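Local coordinates for glycine betaine/carnitine/choline ABC transporter%2C ATP-binding protein%2C putative (Staphylococcus aureus, PDB 5IIP) that probably serves as the ATP-binding subunit of the osmolyte uptake system OpuC, whose CBS domains are linked to inhibition by the second messenger c-di-AMP, at residues V70-S73 with N74-L78. Residues are numbered along the deposited sequence; the frame is centred on the assembly and turned at random.
Sequences VVDS and NNHLL
V70 and L78 are joined where strands 67-71 and 77-82 of a CBS domain form a beta hairpin: the backbone N of L78 donates a hydrogen bond to V70 O at 3.0 Å. On the side-chain level this pair only grazes, V70 CG1 facing L78 CB, while V70 otherwise packs against I47 of the neighbouring parallel strand and against L96 of helix 96-99. V71 and L77 follow as an antiparallel non-hydrogen-bonded pair, with both side chains on one face of the sheet. The CA of V71 makes a CH···O contact with H76 O at 3.0 Å, and its two methyls lie alongside the N75 side chain, each 4.1 Å from N75 OD1. D72 then organises the turn. Its backbone N bonds to H76 O, and its own O accepts the N of N75 at 2.9 Å, closing a type I beta turn from D72 to N75 in which S73 and N74 are the two central residues, both exposed. With CG between the backbone N and the carbonyl carbon (chi1 66°), the D72 carboxylate folds back over the turn and reaches the far arm, while CB rests against L78 CD1. D72 OD1 takes the backbone N of H76 at 2.7 Å, met from above the carboxylate plane, and adds a weak bond from the N of N74. The second carboxylate oxygen, OD2, is bound as well, which fixes the rotation of the group and holds the imidazole edge-on, the two planes 71° apart. H76 ND1 donates to the syn lone pair of D72 OD2, which lies in the plane of the imidazole, at 2.9 Å.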
ATOM      1  N   VAL D  70      -3.518   9.059  -8.851  1.00 39.53           N
ATOM      2  CA  VAL D  70      -3.880   8.780 -10.205  1.00 34.88           C
ATOM      3  C   VAL D  70      -5.325   8.375 -10.326  1.00 34.40           C
ATOM      4  O   VAL D  70      -5.769   7.522  -9.645  1.00 34.68           O
ATOM      5  CB  VAL D  70      -3.044   7.636 -10.745  1.00 34.68           C
ATOM      6  CG1 VAL D  70      -3.256   7.428 -12.219  1.00 35.97           C
ATOM      7  CG2 VAL D  70      -1.604   7.890 -10.486  1.00 38.82           C
ATOM      8  N   VAL D  71      -6.042   9.010 -11.223  1.00 36.21           N
ATOM      9  CA  VAL D  71      -7.418   8.698 -11.462  1.00 36.25           C
ATOM     10  C   VAL D  71      -7.618   8.610 -12.936  1.00 40.01           C
ATOM     11  O   VAL D  71      -6.817   9.076 -13.674  1.00 37.54           O
ATOM     12  CB  VAL D  71      -8.359   9.773 -10.966  1.00 40.06           C
ATOM     13  CG1 VAL D  71      -8.383   9.831  -9.477  1.00 41.00           C
ATOM     14  CG2 VAL D  71      -7.981  11.099 -11.525  1.00 40.52           C
ATOM     15  N   ASP D  72      -8.706   7.989 -13.337  1.00 40.01           N
ATOM     16  CA  ASP D  72      -9.082   7.872 -14.716  1.00 35.57           C
ATOM     17  C   ASP D  72     -10.037   8.953 -15.198  1.00 39.36           C
ATOM     18  O   ASP D  72     -10.334   9.880 -14.521  1.00 39.59           O
ATOM     19  CB  ASP D  72      -9.560   6.480 -15.064  1.00 39.61           C
ATOM     20  CG  ASP D  72     -10.803   6.096 -14.393  1.00 39.17           C
ATOM     21  OD1 ASP D  72     -11.455   6.910 -13.775  1.00 38.81           O
ATOM     22  OD2 ASP D  72     -11.135   4.936 -14.483  1.00 41.41           O
ATOM     23  N   SER D  73     -10.539   8.793 -16.395  1.00 45.22           N
ATOM     24  CA  SER D  73     -11.411   9.778 -16.999  1.00 43.42           C
ATOM     25  C   SER D  73     -12.638  10.004 -16.195  1.00 41.75           C
ATOM     26  O   SER D  73     -13.167  11.066 -16.200  1.00 46.65           O
ATOM     27  CB  SER D  73     -11.783   9.382 -18.407  1.00 45.44           C
ATOM     28  OG  SER D  73     -12.604  10.353 -18.976  1.00 52.54           O
ATOM     29  N   ASN D  74     -13.077   8.994 -15.496  1.00 45.91           N
ATOM     30  CA  ASN D  74     -14.246   9.090 -14.683  1.00 44.95           C
ATOM     31  C   ASN D  74     -13.945   9.221 -13.208  1.00 46.49           C
ATOM     32  O   ASN D  74     -14.794   8.982 -12.390  1.00 47.53           O
ATOM     33  CB  ASN D  74     -15.131   7.914 -14.946  1.00 48.13           C
ATOM     34  CG  ASN D  74     -15.835   8.013 -16.261  1.00 48.29           C
ATOM     35  OD1 ASN D  74     -16.463   8.998 -16.564  1.00 47.76           O
ATOM     36  ND2 ASN D  74     -15.743   6.979 -17.033  1.00 46.10           N
ATOM     37  N   ASN D  75     -12.713   9.606 -12.909  1.00 43.81           N
ATOM     38  CA  ASN D  75     -12.197   9.818 -11.554  1.00 45.84           C
ATOM     39  C   ASN D  75     -12.080   8.604 -10.624  1.00 43.31           C
ATOM     40  O   ASN D  75     -12.123   8.754  -9.435  1.00 44.58           O
ATOM     41  CB  ASN D  75     -12.941  10.963 -10.857  1.00 44.86           C
ATOM     42  CG  ASN D  75     -12.119  12.225 -10.744  1.00 51.72           C
ATOM     43  OD1 ASN D  75     -11.470  12.462  -9.762  1.00 56.19           O
ATOM     44  ND2 ASN D  75     -12.171  13.042 -11.746  1.00 59.93           N
ATOM     45  N   HIS D  76     -11.926   7.417 -11.165  1.00 44.59           N
ATOM     46  CA  HIS D  76     -11.761   6.264 -10.343  1.00 39.40           C
ATOM     47  C   HIS D  76     -10.347   6.269  -9.900  1.00 40.53           C
ATOM     48  O   HIS D  76      -9.485   6.624 -10.648  1.00 39.40           O
ATOM     49  CB  HIS D  76     -11.993   5.010 -11.106  1.00 38.77           C
ATOM     50  CG  HIS D  76     -13.373   4.856 -11.618  1.00 49.50           C
ATOM     51  ND1 HIS D  76     -13.645   4.715 -12.952  1.00 50.98           N
ATOM     52  CD2 HIS D  76     -14.560   4.780 -10.985  1.00 53.82           C
ATOM     53  CE1 HIS D  76     -14.939   4.569 -13.121  1.00 48.72           C
ATOM     54  NE2 HIS D  76     -15.518   4.606 -11.943  1.00 49.32           N
ATOM     55  N   LEU D  77     -10.119   5.865  -8.672  1.00 41.77           N
ATOM     56  CA  LEU D  77      -8.794   5.814  -8.128  1.00 37.24           C
ATOM     57  C   LEU D  77      -8.074   4.603  -8.614  1.00 33.37           C
ATOM     58  O   LEU D  77      -8.543   3.520  -8.494  1.00 37.87           O
ATOM     59  CB  LEU D  77      -8.851   5.792  -6.624  1.00 37.83           C
ATOM     60  CG  LEU D  77      -7.526   5.739  -5.916  1.00 35.41           C
ATOM     61  CD1 LEU D  77      -6.823   7.049  -6.026  1.00 38.06           C
ATOM     62  CD2 LEU D  77      -7.740   5.420  -4.482  1.00 35.72           C
ATOM     63  N   LEU D  78      -6.913   4.824  -9.177  1.00 33.35           N
ATOM     64  CA  LEU D  78      -6.128   3.759  -9.674  1.00 32.64           C
ATOM     65  C   LEU D  78      -4.788   3.637  -9.020  1.00 36.01           C
ATOM     66  O   LEU D  78      -4.239   2.578  -8.986  1.00 38.14           O
ATOM     67  CB  LEU D  78      -5.892   3.949 -11.162  1.00 32.84           C
ATOM     68  CG  LEU D  78      -7.028   4.209 -12.117  1.00 36.16           C
ATOM     69  CD1 LEU D  78      -6.471   4.337 -13.490  1.00 38.74           C
ATOM     70  CD2 LEU D  78      -8.059   3.129 -12.116  1.00 31.48           C
TER